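Local coordinates for acetyl-CoA acetyltransferase (Elizabethkingia anophelis NUHP1, PDB 6BN2), which probably catalyses the thiolase reaction that interconverts two acetyl-CoA molecules with acetoacetyl-CoA and free CoA, at residues I14-V18 with G44-I49; L29-T35 with M123-Q128; L170-Y175 with E294-T298; Y286-A290 with A301-P305. All blocks are in the same frame, centred on the assembly; numbering follows the deposited sequence.

Contact 1. Residues I14-V18 with G44-I49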
# COMPACT_ATOMS: atom_id res chain seq x y z
N ILE A 14 9.64 20.01 1.43
CA ILE A 14 10.04 19.22 0.27
C ILE A 14 11.38 19.77 -0.17
O ILE A 14 11.47 20.94 -0.56
CB ILE A 14 9.00 19.32 -0.87
CG1 ILE A 14 7.66 18.75 -0.41
CG2 ILE A 14 9.51 18.57 -2.10
CD1 ILE A 14 6.50 19.15 -1.33
N VAL A 15 12.42 18.94 -0.10
CA VAL A 15 13.76 19.41 -0.43
C VAL A 15 14.20 18.97 -1.83
O VAL A 15 15.16 19.54 -2.37
CB VAL A 15 14.81 18.98 0.63
CG1 VAL A 15 14.57 19.73 1.95
CG2 VAL A 15 14.82 17.47 0.85
N SER A 16 13.54 17.98 -2.42
CA SER A 16 13.78 17.66 -3.82
C SER A 16 12.54 16.96 -4.36
O SER A 16 11.75 16.39 -3.61
CB SER A 16 15.03 16.78 -4.00
OG SER A 16 14.83 15.53 -3.38
N ALA A 17 12.38 17.03 -5.68
CA ALA A 17 11.17 16.52 -6.33
C ALA A 17 11.46 16.30 -7.80
O ALA A 17 11.78 17.26 -8.51
CB ALA A 17 10.01 17.51 -6.15
N VAL A 18 11.37 15.05 -8.27
CA VAL A 18 11.69 14.75 -9.66
C VAL A 18 10.72 13.71 -10.21
O VAL A 18 9.96 13.08 -9.47
CB VAL A 18 13.14 14.23 -9.85
CG1 VAL A 18 14.16 15.20 -9.27
CG2 VAL A 18 13.28 12.83 -9.20
N GLY A 44 17.23 9.99 -8.67
CA GLY A 44 17.24 11.36 -9.16
C GLY A 44 16.96 12.37 -8.08
O GLY A 44 17.60 13.43 -8.02
N ALA A 45 16.02 12.05 -7.19
CA ALA A 45 15.68 12.97 -6.10
C ALA A 45 16.85 13.11 -5.13
O ALA A 45 17.14 14.22 -4.67
CB ALA A 45 14.43 12.49 -5.37
N LEU A 46 17.54 12.01 -4.83
CA LEU A 46 18.72 12.11 -3.97
C LEU A 46 19.83 12.90 -4.65
O LEU A 46 20.50 13.73 -4.01
CB LEU A 46 19.23 10.71 -3.61
CG LEU A 46 18.25 9.82 -2.85
CD1 LEU A 46 18.86 8.42 -2.68
CD2 LEU A 46 17.91 10.45 -1.52
N ASP A 47 20.06 12.63 -5.93
CA ASP A 47 21.16 13.25 -6.66
C ASP A 47 21.00 14.77 -6.76
O ASP A 47 22.01 15.49 -6.79
CB ASP A 47 21.28 12.63 -8.05
CG ASP A 47 21.94 11.25 -8.06
OD1 ASP A 47 22.54 10.84 -7.04
OD2 ASP A 47 21.87 10.56 -9.11
N LYS A 48 19.76 15.27 -6.84
CA LYS A 48 19.54 16.71 -6.98
C LYS A 48 20.11 17.49 -5.81
O LYS A 48 20.51 18.65 -5.97
CB LYS A 48 18.04 17.02 -7.07
CG LYS A 48 17.39 16.69 -8.41
CD LYS A 48 17.73 17.73 -9.48
CE LYS A 48 17.04 17.40 -10.80
NZ LYS A 48 17.40 18.38 -11.89
N ILE A 49 20.13 16.89 -4.62
CA ILE A 49 20.60 17.55 -3.42
C ILE A 49 21.85 16.88 -2.84
O ILE A 49 22.24 17.17 -1.71
CB ILE A 49 19.48 17.63 -2.36
CG1 ILE A 49 18.84 16.25 -2.16
CG2 ILE A 49 18.41 18.61 -2.83
CD1 ILE A 49 17.88 16.19 -0.98
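V15, S16 and V18 pack against the last turn of helix 34-48, and I49 meets V15 and S16. Followed outward from CB, the I49 side chain splits at once. Its CG2 branch lies 3.4 Å from V15 O and also faces S16 CB. The other branch, CG1, is placed between the backbone N and the carbonyl carbon (chi1 50°), which carries CD1 to the strand: I49 CD1 lies 3.8 Å from V15 CG2, and S16 OG is almost as near. The V15 and I49 side chains cross at about a right angle.

One turn back, S16 OG donates to A45 O over 3.0 Å. The hydroxyl arrives well above the carbonyl plane, with a C=O...OG angle of 112°, off the lone-pair directions; S16 has two conformers, and the bond is established only for the one described. The two methyls of V18 divide between A45 and K48: CG2 sits 3.5 Å from A45 N, while CG1 is 3.7 Å from K48 CG. K48 bends at chi2 and passes across V18 before its NZ pairs with E204.

Strand 14-18 and helix 44-48 have axes 7.2 Å apart at an angle of 135°. Strand 258-268 flanks the strand in the sheet through V265 and A263, and helix 358-375 packs on I14 and A17, whereas L46 faces loop residues L51, I56 and L83.

Contact 2. Residues L29-T35 with M123-Q128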
# COMPACT_ATOMS: atom_id res chain seq x y z
N LEU A 29 9.18 3.00 -22.55
CA LEU A 29 9.52 2.44 -21.24
C LEU A 29 8.88 1.09 -21.00
O LEU A 29 8.95 0.58 -19.88
CB LEU A 29 9.10 3.40 -20.13
CG LEU A 29 9.87 4.73 -20.16
CD1 LEU A 29 9.36 5.66 -19.06
CD2 LEU A 29 11.40 4.52 -20.07
N SER A 30 8.29 0.48 -22.03
CA SER A 30 7.54 -0.74 -21.79
C SER A 30 8.43 -1.89 -21.33
O SER A 30 7.92 -2.85 -20.73
CB SER A 30 6.75 -1.13 -23.04
OG SER A 30 7.62 -1.39 -24.12
N GLY A 31 9.73 -1.82 -21.59
CA GLY A 31 10.68 -2.82 -21.13
C GLY A 31 11.40 -2.50 -19.84
O GLY A 31 12.31 -3.24 -19.46
N VAL A 32 11.04 -1.41 -19.17
CA VAL A 32 11.68 -0.97 -17.94
C VAL A 32 10.67 -1.15 -16.80
O VAL A 32 9.69 -0.40 -16.72
CB VAL A 32 12.15 0.49 -18.04
CG1 VAL A 32 12.86 0.91 -16.77
CG2 VAL A 32 13.04 0.68 -19.27
N PRO A 33 10.86 -2.14 -15.92
CA PRO A 33 9.84 -2.43 -14.90
C PRO A 33 9.53 -1.24 -14.01
O PRO A 33 10.37 -0.37 -13.78
CB PRO A 33 10.48 -3.56 -14.08
CG PRO A 33 11.48 -4.20 -14.98
CD PRO A 33 12.01 -3.05 -15.85
N ALA A 34 8.29 -1.22 -13.49
CA ALA A 34 7.88 -0.14 -12.60
C ALA A 34 8.89 0.10 -11.49
O ALA A 34 9.19 1.25 -11.14
CB ALA A 34 6.51 -0.48 -11.99
N THR A 35 9.41 -0.98 -10.88
CA THR A 35 10.33 -0.80 -9.76
C THR A 35 11.63 -0.14 -10.19
O THR A 35 12.23 0.60 -9.41
CB THR A 35 10.63 -2.15 -9.08
OG1 THR A 35 11.11 -3.09 -10.06
CG2 THR A 35 9.37 -2.72 -8.39
N MET A 123 5.03 4.91 -8.74
CA MET A 123 5.61 4.24 -9.90
C MET A 123 4.55 3.35 -10.53
O MET A 123 3.71 2.78 -9.83
CB MET A 123 6.84 3.40 -9.48
CG MET A 123 6.50 2.29 -8.46
SD MET A 123 8.00 1.67 -7.65
CE MET A 123 7.27 0.55 -6.41
N GLU A 124 4.62 3.21 -11.85
CA GLU A 124 3.69 2.32 -12.53
C GLU A 124 4.27 1.96 -13.89
O GLU A 124 4.78 2.83 -14.60
CB GLU A 124 2.31 2.96 -12.72
CG GLU A 124 1.18 1.92 -12.76
CD GLU A 124 0.82 1.42 -11.36
OE1 GLU A 124 0.35 2.25 -10.53
OE2 GLU A 124 1.03 0.23 -11.08
N ASN A 125 4.18 0.69 -14.25
CA ASN A 125 4.42 0.31 -15.64
C ASN A 125 3.16 -0.41 -16.09
O ASN A 125 2.97 -1.60 -15.82
CB ASN A 125 5.67 -0.54 -15.80
CG ASN A 125 5.98 -0.77 -17.26
OD1 ASN A 125 5.11 -1.18 -18.00
ND2 ASN A 125 7.21 -0.43 -17.68
N MET A 126 2.28 0.33 -16.76
CA MET A 126 1.02 -0.25 -17.18
C MET A 126 1.23 -1.23 -18.33
O MET A 126 0.48 -2.21 -18.44
CB MET A 126 0.05 0.88 -17.52
CG MET A 126 -0.18 1.74 -16.28
SD MET A 126 -1.36 3.10 -16.45
CE MET A 126 -2.94 2.21 -16.49
N SER A 127 2.28 -1.02 -19.13
CA SER A 127 2.61 -1.95 -20.22
C SER A 127 2.89 -3.36 -19.71
O SER A 127 2.67 -4.34 -20.44
CB SER A 127 3.84 -1.45 -20.98
OG SER A 127 3.64 -0.15 -21.52
N GLN A 128 3.42 -3.49 -18.50
CA GLN A 128 3.85 -4.78 -17.97
C GLN A 128 2.83 -5.45 -17.06
O GLN A 128 3.12 -6.51 -16.49
CB GLN A 128 5.19 -4.63 -17.24
CG GLN A 128 6.38 -4.35 -18.21
CD GLN A 128 7.74 -4.47 -17.52
OE1 GLN A 128 7.83 -4.78 -16.33
NE2 GLN A 128 8.81 -4.20 -18.27
O HOH W 1 11.33 -5.91 -18.07
O HOH W 2 6.63 -3.58 -13.91
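A34 and N125 approach to 4.6 Å between their CA atoms, S30 and S127 to 5.3 Å, as a type I turn from L29 to V32 and the helix start after it pass along residues 123-128. The N125 amide binds two carbonyls of this turn. With CG anti to the backbone N (chi1 -173°), its ND2 gives one hydrogen bond to V32 O at 2.7 Å and another to L29 O at 3.0 Å. Both are bent, with the acceptors tilted from the amide plane. L29 O also accepts V32 N of the turn, from the opposite face.

Q128 takes a third carbonyl: its NE2 donates to S30 O at 2.9 Å, in the amide plane. Its OE1 rests on P33 CA and is bridged by a water to A34 N. A34 CB packs 3.5 Å from N125 N, and M123 extends until SD lies 4.0 Å from T35 CA.

A side-chain amide holding two turn carbonyls joins the start of helix 34-48 to strand 117-125 in the N-terminal thiolase half; the side chain of E124, bonded to the backbone N of V64 and L65, is about 8 Å from that of H356, the predicted proton acceptor.

Contact 3. Residues L170-Y175 with E294-T298. With GOL (glycerol), chain F.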
# COMPACT_ATOMS: atom_id res chain seq x y z
N LEU A 170 -21.09 9.73 -17.18
CA LEU A 170 -22.08 10.14 -16.19
C LEU A 170 -21.81 11.57 -15.75
O LEU A 170 -22.74 12.39 -15.62
CB LEU A 170 -22.04 9.19 -14.99
CG LEU A 170 -22.96 9.48 -13.81
CD1 LEU A 170 -24.44 9.32 -14.22
CD2 LEU A 170 -22.60 8.55 -12.64
N CYS A 171 -20.53 11.89 -15.52
CA CYS A 171 -20.15 13.24 -15.11
C CYS A 171 -20.47 14.26 -16.21
O CYS A 171 -21.01 15.34 -15.93
CB CYS A 171 -18.66 13.24 -14.75
SG CYS A 171 -18.01 14.85 -14.22
N ALA A 172 -20.16 13.92 -17.47
CA ALA A 172 -20.45 14.83 -18.58
C ALA A 172 -21.93 15.15 -18.66
O ALA A 172 -22.32 16.29 -18.93
CB ALA A 172 -19.98 14.22 -19.90
N LYS A 173 -22.78 14.14 -18.44
CA LYS A 173 -24.22 14.32 -18.53
C LYS A 173 -24.73 15.19 -17.39
O LYS A 173 -25.47 16.16 -17.61
CB LYS A 173 -24.90 12.95 -18.53
CG LYS A 173 -26.42 13.00 -18.61
CD LYS A 173 -27.00 11.60 -18.44
CE LYS A 173 -26.63 11.02 -17.07
NZ LYS A 173 -26.92 9.56 -16.95
N GLU A 174 -24.33 14.86 -16.16
CA GLU A 174 -24.84 15.56 -14.99
C GLU A 174 -24.38 17.02 -14.95
O GLU A 174 -25.12 17.89 -14.51
CB GLU A 174 -24.39 14.84 -13.72
CG GLU A 174 -24.64 15.61 -12.43
CD GLU A 174 -26.10 15.58 -12.00
OE1 GLU A 174 -26.83 14.67 -12.45
OE2 GLU A 174 -26.52 16.47 -11.22
N TYR A 175 -23.15 17.29 -15.39
CA TYR A 175 -22.60 18.64 -15.31
C TYR A 175 -22.66 19.39 -16.63
O TYR A 175 -22.09 20.49 -16.74
CB TYR A 175 -21.17 18.58 -14.75
CG TYR A 175 -21.22 18.36 -13.26
CD1 TYR A 175 -21.44 19.43 -12.40
CD2 TYR A 175 -21.10 17.09 -12.71
CE1 TYR A 175 -21.53 19.24 -11.02
CE2 TYR A 175 -21.19 16.90 -11.33
CZ TYR A 175 -21.40 17.98 -10.50
OH TYR A 175 -21.49 17.80 -9.14
N GLU A 294 -19.31 5.96 -8.12
CA GLU A 294 -19.56 6.48 -9.46
C GLU A 294 -19.31 7.98 -9.54
O GLU A 294 -19.27 8.52 -10.65
CB GLU A 294 -21.00 6.16 -9.89
CG GLU A 294 -22.07 6.88 -9.09
CD GLU A 294 -22.59 6.07 -7.90
OE1 GLU A 294 -21.84 5.26 -7.30
OE2 GLU A 294 -23.77 6.27 -7.56
N TRP A 295 -19.12 8.66 -8.40
CA TRP A 295 -18.81 10.08 -8.42
C TRP A 295 -17.37 10.38 -8.02
O TRP A 295 -17.07 11.45 -7.48
CB TRP A 295 -19.79 10.84 -7.53
CG TRP A 295 -21.10 10.93 -8.25
CD1 TRP A 295 -22.26 10.27 -7.96
CD2 TRP A 295 -21.34 11.65 -9.47
NE1 TRP A 295 -23.22 10.57 -8.90
CE2 TRP A 295 -22.68 11.42 -9.84
CE3 TRP A 295 -20.55 12.49 -10.27
CZ2 TRP A 295 -23.25 11.99 -10.97
CZ3 TRP A 295 -21.11 13.05 -11.39
CH2 TRP A 295 -22.45 12.80 -11.73
N PHE A 296 -16.45 9.43 -8.26
CA PHE A 296 -15.04 9.73 -8.02
C PHE A 296 -14.60 10.96 -8.82
O PHE A 296 -13.70 11.69 -8.40
CB PHE A 296 -14.16 8.52 -8.36
CG PHE A 296 -13.94 8.31 -9.85
CD1 PHE A 296 -12.96 9.00 -10.54
CD2 PHE A 296 -14.72 7.39 -10.54
CE1 PHE A 296 -12.77 8.82 -11.91
CE2 PHE A 296 -14.54 7.19 -11.89
CZ PHE A 296 -13.57 7.91 -12.58
N THR A 297 -15.26 11.20 -9.96
CA THR A 297 -14.86 12.26 -10.88
C THR A 297 -14.86 13.64 -10.23
O THR A 297 -14.05 14.50 -10.60
CB THR A 297 -15.80 12.29 -12.09
OG1 THR A 297 -17.15 12.33 -11.62
CG2 THR A 297 -15.61 11.03 -12.94
N THR A 298 -15.80 13.90 -9.32
CA THR A 298 -15.90 15.20 -8.67
C THR A 298 -15.43 15.18 -7.22
O THR A 298 -15.57 16.19 -6.51
CB THR A 298 -17.34 15.71 -8.75
OG1 THR A 298 -18.21 14.80 -8.06
CG2 THR A 298 -17.80 15.83 -10.21
C1 GOL F . -21.68 13.61 -6.30
O1 GOL F . -22.16 13.60 -4.98
C2 GOL F . -22.02 14.97 -6.97
O2 GOL F . -20.93 15.52 -7.68
C3 GOL F . -23.24 14.67 -7.89
O3 GOL F . -24.10 13.84 -7.17
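L170, C171, E174 and Y175 form an uneven wall against which the W295 indole is the chief protrusion. L170 bulges onto one face: its CD2 stands 4.3 Å from the centroid of the six-membered ring, 27° off the ring normal, a CH-pi contact. The glycerol, probably from the crystallisation liquor, covers the opposite face, with GOL C3 3.8 Å above the ring plane. Between these two layers the far edge of the indole pushes into the helix, W295 CH2 lying 3.4 Å from E174 CB, near the ring plane. W295 CZ3 fits between C171 CA and the edge of the Y175 ring.

Beside the indole a smaller bump, T298 CG2, meets Y175 CE2 at 3.7 Å. T297 OG1 lies 3.6 Å from C171 CB. No hydrogen bond crosses directly; instead glycerol O2 joins Y175 OH and T298 OG1, each at 2.8 Å.

Helix 169-174 lies in the long insertion between strands 117-125 and 258-268, consistent with the loop domain of thiolases, here seated on the C-terminal half. The T297 side chain is about 6 Å from that of C386, a predicted proton acceptor, so the seam probably borders the catalytic region.

Contact 4. Residues Y286-A290 with A301-P305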
# COMPACT_ATOMS: atom_id res chain seq x y z
N TYR A 286 -3.15 18.91 3.85
CA TYR A 286 -3.55 17.87 2.91
C TYR A 286 -4.83 17.25 3.45
O TYR A 286 -5.16 17.41 4.63
CB TYR A 286 -2.46 16.79 2.71
CG TYR A 286 -1.85 16.43 4.03
CD1 TYR A 286 -2.49 15.53 4.88
CD2 TYR A 286 -0.68 17.04 4.47
CE1 TYR A 286 -1.99 15.25 6.13
CE2 TYR A 286 -0.17 16.76 5.73
CZ TYR A 286 -0.83 15.87 6.55
OH TYR A 286 -0.35 15.60 7.82
N ALA A 287 -5.53 16.53 2.58
CA ALA A 287 -6.79 15.91 3.00
C ALA A 287 -7.21 14.85 2.00
O ALA A 287 -6.88 14.93 0.81
CB ALA A 287 -7.92 16.95 3.14
N ASP A 288 -7.96 13.88 2.49
CA ASP A 288 -8.67 12.92 1.66
C ASP A 288 -10.17 13.20 1.78
O ASP A 288 -10.66 13.65 2.82
CB ASP A 288 -8.42 11.48 2.11
CG ASP A 288 -6.96 11.09 2.06
OD1 ASP A 288 -6.38 11.12 0.96
OD2 ASP A 288 -6.37 10.80 3.13
N ALA A 289 -10.90 12.86 0.72
CA ALA A 289 -12.36 12.85 0.82
C ALA A 289 -12.89 11.73 -0.06
O ALA A 289 -12.19 11.22 -0.93
CB ALA A 289 -12.96 14.20 0.37
N ALA A 290 -14.14 11.33 0.19
CA ALA A 290 -14.73 10.31 -0.67
C ALA A 290 -16.22 10.54 -0.82
O ALA A 290 -16.86 11.13 0.05
CB ALA A 290 -14.46 8.90 -0.10
N ALA A 301 -13.19 18.10 -5.89
CA ALA A 301 -13.87 19.32 -5.44
C ALA A 301 -14.36 19.21 -4.01
O ALA A 301 -14.68 20.24 -3.40
CB ALA A 301 -15.04 19.64 -6.38
N LYS A 302 -14.44 17.99 -3.45
CA LYS A 302 -14.71 17.79 -2.03
C LYS A 302 -13.43 17.79 -1.20
O LYS A 302 -13.42 18.33 -0.08
CB LYS A 302 -15.47 16.47 -1.82
CG LYS A 302 -15.92 16.24 -0.37
CD LYS A 302 -16.65 14.90 -0.20
CE LYS A 302 -17.10 14.73 1.25
NZ LYS A 302 -17.81 13.43 1.48
N ALA A 303 -12.34 17.21 -1.72
CA ALA A 303 -11.11 17.10 -0.93
C ALA A 303 -10.41 18.45 -0.79
O ALA A 303 -9.89 18.76 0.29
CB ALA A 303 -10.16 16.08 -1.56
N LEU A 304 -10.35 19.24 -1.86
CA LEU A 304 -9.58 20.49 -1.79
C LEU A 304 -10.12 21.44 -0.73
O LEU A 304 -9.31 21.98 0.05
CB LEU A 304 -9.51 21.16 -3.17
CG LEU A 304 -8.79 22.51 -3.14
CD1 LEU A 304 -7.35 22.34 -2.67
CD2 LEU A 304 -8.81 23.13 -4.52
N PRO A 305 -11.43 21.69 -0.60
CA PRO A 305 -11.89 22.57 0.48
C PRO A 305 -11.51 22.08 1.86
O PRO A 305 -11.27 22.92 2.75
CB PRO A 305 -13.42 22.58 0.29
CG PRO A 305 -13.58 22.35 -1.21
CD PRO A 305 -12.52 21.32 -1.52
O HOH W 3 -15.19 12.25 2.73
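K302 has all its side-chain torsions near 180° (chi1 -175°), and this straight chain carries its ammonium from the helix past A289 to the last carbonyl of strand 286-290. K302 NZ donates to A290 O over 2.9 Å. The C=O...NZ angle is 155°, and the donor is tilted 24° from the carbonyl plane. On the way, K302 CG passes 3.7 Å from A289 CB, with CD following at similar range, and its aliphatic part covers the methyl.

A289 also meets the helix backbone: its CB lies 3.7 Å from A303 CA and faces A303 CB as well. The CA atoms of A289 and A303 come within 4.8 Å of each other, a closeness allowed by two small side chains. Two residues earlier, A287 CB rests 3.9 Å from A303 O. Strand and helix axes approach to 6.9 Å. A392 and A394 of the neighbouring strand 391-399 also touch the A303 side chain, and from the second subunit T86 touches K302 while K75 packs on A290.

A water completes the polar end, accepting from A290 N at 2.9 Å and from K302 NZ. The ammonium thus donates both to A290 O and to the water that takes the A290 N-H. A positive charge here probably polarises the A290 carbonyl, while the alanine contacts beside it are apolar and rely on close van der Waals fit.

Contacts 1 and 4 use corresponding elements of the two thiolase halves, the first strand and the helix that follows it, but at opposite ends. Strands 12-24 and 281-290 are neighbours in the common sheet, although the contact centres are 27 Å apart. Contact 2 uses the opposite end of helix 34-48 from contact 1, 22 Å away between centres. Contact 3 adjoins contact 4 in sequence, with centres 16 Å apart, and brings helix 169-174, probably part of the thiolase loop domain, onto the same half. Around the predicted catalytic residues, side chains of contacts 3 and 4 lie about 6 and 9 Å from that of C386, and contact 2 approaches H356; contact 1 is remote.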